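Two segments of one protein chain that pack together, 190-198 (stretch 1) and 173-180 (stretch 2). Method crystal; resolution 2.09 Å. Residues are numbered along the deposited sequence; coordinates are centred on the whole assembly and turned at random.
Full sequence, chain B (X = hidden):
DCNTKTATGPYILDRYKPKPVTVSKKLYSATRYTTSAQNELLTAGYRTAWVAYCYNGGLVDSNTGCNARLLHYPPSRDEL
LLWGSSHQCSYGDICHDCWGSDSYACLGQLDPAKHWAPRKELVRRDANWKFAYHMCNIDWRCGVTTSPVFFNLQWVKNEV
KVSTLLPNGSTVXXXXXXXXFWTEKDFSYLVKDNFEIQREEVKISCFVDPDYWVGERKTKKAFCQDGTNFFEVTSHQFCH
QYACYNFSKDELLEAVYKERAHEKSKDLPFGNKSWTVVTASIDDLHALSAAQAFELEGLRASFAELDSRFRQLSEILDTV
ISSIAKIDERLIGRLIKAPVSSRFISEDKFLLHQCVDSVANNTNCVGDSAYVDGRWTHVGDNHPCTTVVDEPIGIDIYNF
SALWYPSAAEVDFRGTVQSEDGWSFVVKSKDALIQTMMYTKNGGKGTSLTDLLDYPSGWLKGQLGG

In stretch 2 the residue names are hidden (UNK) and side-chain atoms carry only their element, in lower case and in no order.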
# COMPACT_ATOMS: atom_id res chain seq x y z
N LEU B 190 13.14 26.45 1.90
CA LEU B 190 13.63 26.72 0.55
C LEU B 190 13.61 25.42 -0.25
O LEU B 190 14.25 24.44 0.15
CB LEU B 190 15.05 27.31 0.60
CG LEU B 190 15.72 27.64 -0.75
CD1 LEU B 190 14.93 28.68 -1.54
CD2 LEU B 190 17.13 28.10 -0.50
N VAL B 191 12.85 25.40 -1.34
CA VAL B 191 12.80 24.24 -2.24
C VAL B 191 13.52 24.62 -3.53
O VAL B 191 13.09 25.54 -4.24
CB VAL B 191 11.36 23.79 -2.54
CG1 VAL B 191 11.37 22.59 -3.47
CG2 VAL B 191 10.63 23.41 -1.28
N LYS B 192 14.58 23.88 -3.85
CA LYS B 192 15.45 24.15 -5.00
C LYS B 192 15.46 22.97 -5.97
O LYS B 192 15.59 21.81 -5.55
CB LYS B 192 16.88 24.45 -4.51
CG LYS B 192 17.88 24.83 -5.59
CD LYS B 192 17.47 26.09 -6.35
CE LYS B 192 18.19 26.19 -7.70
NZ LYS B 192 19.67 26.08 -7.56
N ASP B 193 15.35 23.25 -7.27
CA ASP B 193 15.43 22.23 -8.31
C ASP B 193 16.81 22.30 -8.98
O ASP B 193 17.12 23.27 -9.67
CB ASP B 193 14.33 22.40 -9.36
CG ASP B 193 12.96 22.33 -8.75
OD1 ASP B 193 12.81 21.62 -7.73
OD2 ASP B 193 12.03 22.97 -9.29
N ASN B 194 17.62 21.28 -8.75
CA ASN B 194 18.92 21.15 -9.42
C ASN B 194 18.80 20.16 -10.59
O ASN B 194 19.47 19.14 -10.67
CB ASN B 194 19.98 20.72 -8.42
CG ASN B 194 20.18 21.74 -7.30
OD1 ASN B 194 20.27 22.95 -7.54
ND2 ASN B 194 20.23 21.26 -6.06
N PHE B 195 17.89 20.50 -11.50
CA PHE B 195 17.60 19.68 -12.67
C PHE B 195 16.89 20.56 -13.68
O PHE B 195 16.42 21.65 -13.37
CB PHE B 195 16.76 18.44 -12.33
CG PHE B 195 15.43 18.74 -11.65
CD1 PHE B 195 14.34 19.21 -12.38
CD2 PHE B 195 15.27 18.52 -10.28
CE1 PHE B 195 13.13 19.48 -11.76
CE2 PHE B 195 14.06 18.78 -9.65
CZ PHE B 195 12.99 19.26 -10.38
N GLU B 196 16.78 20.04 -14.90
CA GLU B 196 16.04 20.72 -15.96
C GLU B 196 14.95 19.81 -16.50
O GLU B 196 15.07 18.58 -16.46
CB GLU B 196 16.97 21.16 -17.09
CG GLU B 196 17.86 22.33 -16.71
CD GLU B 196 19.24 22.23 -17.33
OE1 GLU B 196 19.80 21.11 -17.34
OE2 GLU B 196 19.75 23.26 -17.80
N ILE B 197 13.88 20.42 -16.97
CA ILE B 197 12.82 19.69 -17.65
C ILE B 197 13.23 19.52 -19.10
O ILE B 197 13.54 20.50 -19.79
CB ILE B 197 11.47 20.42 -17.52
CG1 ILE B 197 10.97 20.35 -16.07
CG2 ILE B 197 10.45 19.82 -18.46
CD1 ILE B 197 9.70 21.12 -15.82
N GLN B 198 13.25 18.27 -19.57
CA GLN B 198 13.70 17.91 -20.90
C GLN B 198 12.51 17.46 -21.74
O GLN B 198 11.66 16.71 -21.27
CB GLN B 198 14.74 16.79 -20.82
CG GLN B 198 15.73 17.01 -19.69
CD GLN B 198 16.74 15.90 -19.57
OE1 GLN B 198 16.41 14.76 -19.23
NE2 GLN B 198 18.00 16.22 -19.83
N UNK B 173 2.87 24.70 -7.58
CA UNK B 173 3.38 24.52 -8.94
C UNK B 173 4.28 25.69 -9.31
O UNK B 173 3.92 26.86 -9.11
c UNK B 173 1.67 22.95 -9.98
o UNK B 173 1.29 21.61 -8.03
c UNK B 173 2.23 24.37 -9.93
c UNK B 173 0.90 22.58 -8.72
o UNK B 173 -0.10 23.26 -8.42
N UNK B 174 5.46 25.38 -9.82
CA UNK B 174 6.43 26.40 -10.15
C UNK B 174 7.34 25.90 -11.27
O UNK B 174 7.45 24.69 -11.51
c UNK B 174 7.53 24.69 -7.45
c UNK B 174 7.27 26.80 -8.94
n UNK B 174 9.30 25.36 -8.53
c UNK B 174 9.65 24.29 -7.84
n UNK B 174 8.59 23.86 -7.18
c UNK B 174 7.98 25.64 -8.30
N UNK B 175 8.00 26.84 -11.93
CA UNK B 175 8.98 26.46 -12.93
C UNK B 175 10.23 25.90 -12.25
O UNK B 175 10.51 26.19 -11.09
c UNK B 175 9.34 27.66 -13.81
o UNK B 175 10.75 27.81 -13.85
N UNK B 176 10.98 25.09 -12.98
CA UNK B 176 12.16 24.46 -12.40
C UNK B 176 13.24 25.48 -12.04
O UNK B 176 14.09 25.19 -11.20
c UNK B 176 12.73 23.40 -13.35
N UNK B 177 13.23 26.66 -12.67
CA UNK B 177 14.18 27.69 -12.32
C UNK B 177 13.75 28.63 -11.22
O UNK B 177 14.57 29.42 -10.74
N UNK B 178 12.47 28.59 -10.82
CA UNK B 178 11.97 29.42 -9.73
C UNK B 178 12.05 28.65 -8.42
O UNK B 178 11.24 27.74 -8.19
c UNK B 178 10.52 29.84 -9.98
c UNK B 178 10.29 30.72 -11.19
c UNK B 178 8.81 31.02 -11.43
o UNK B 178 8.49 32.12 -11.93
o UNK B 178 7.96 30.15 -11.10
N UNK B 179 13.00 28.96 -7.54
CA UNK B 179 13.01 28.30 -6.22
C UNK B 179 11.83 28.78 -5.39
O UNK B 179 11.34 29.90 -5.56
c UNK B 179 14.34 28.75 -5.60
c UNK B 179 15.06 29.55 -6.68
c UNK B 179 14.01 30.02 -7.63
N UNK B 180 11.35 27.92 -4.50
CA UNK B 180 10.29 28.30 -3.58
C UNK B 180 10.89 28.69 -2.24
O UNK B 180 11.78 27.99 -1.74
c UNK B 180 7.57 25.48 -3.88
c UNK B 180 8.49 26.55 -4.49
c UNK B 180 7.68 27.62 -5.21
c UNK B 180 9.30 27.16 -3.36

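Position 173 carries three side-chain carbons in a row, the third bearing two oxygens. A carboxylate on a two-methylene arm identifies Glu173. It lies in the strand that enters the stretch, and its side chain is out of reach of stretch 1, which covers none of its surface, so it takes no part in the contact.

Position 174 has one carbon leading to a five-membered ring of three carbons and two nitrogens, an imidazole; this is His174. The CA-to-CB bond points toward stretch 1, and CE1 lies 3.1 Å from OD2 of Asp193. That oxygen sits at the edge of the ring, near its plane, so the carboxylate meets the polarised carbon between the two nitrogens. NE2 is hydrogen-bonded elsewhere in the structure.

Position 175 shows one carbon and one oxygen, a hydroxymethyl group, hence Ser175. Its CA-to-CB bond points away from stretch 1, and the side chain works within its own segment: its OG accepts a hydrogen bond from N of residue 177 (3.0 Å, 145°). Its backbone O accepts from ND1 of His174 (3.0 Å, 145°) and from N of residue 178 (3.1 Å), the latter closing a type I turn over 175 to 178.

At 176 a single carbon stands on CA: Ala176. This methyl points toward stretch 1, with CB 4.2 Å from CE1 of Phe195, approached obliquely, and 4.4 Å from CG1 of Ile197. The other stretch covers 89 Å² of the residue, the largest share at any position.

Position 177 has no side-chain atom and is Gly177. An ideal CB would point away and find nothing of stretch 1 within 5.5 Å, so this contact leaves room for one.

Position 178 again has three carbons, the third with two oxygens: Glu178. Its CA-to-CB bond points away from stretch 1, and OE1 accepts a weak hydrogen bond from N of Ser175 (3.4 Å, 166°).

Position 179 has three carbons closing a ring onto the backbone N, which makes it Pro179. CB lies 4.1 Å from CD1 of Leu190 and 4.2 Å from CD of Lys192. CA also makes a CA-H...O contact with O of Val191 (3.4 Å, 120° at the hydrogen).

Position 180 has four carbons, forked at the second, and is therefore Leu180; a fork at the first would have meant isoleucine. Its CB is 4.0 Å from CB of Val191, and the two side chains share one face of the sheet.

The contact works through two connected parts. At one end, Val191 and Leu180 form an antiparallel hydrogen-bonded pair: Leu180 N donates to Val191 O (3.0 Å, 159°), and Val191 N donates to Leu180 O (2.8 Å, 160°). Their CA atoms are 5.0 Å apart. Beyond this pair, the turn brings Ala176 against Phe195 and Ile197, while Asp193, pointing toward stretch 2, places its CB 3.4 Å from O of Ala176. The backbone pair marks one point of the register, Val191 opposite Leu180, while apolar contacts of Ala176 and the approach of Asp193 to His174 and Ala176 lie toward the turn; the whole contact buries 450 Å², summed over both stretches.

Stretch 2 173-180: EHSAGEPL
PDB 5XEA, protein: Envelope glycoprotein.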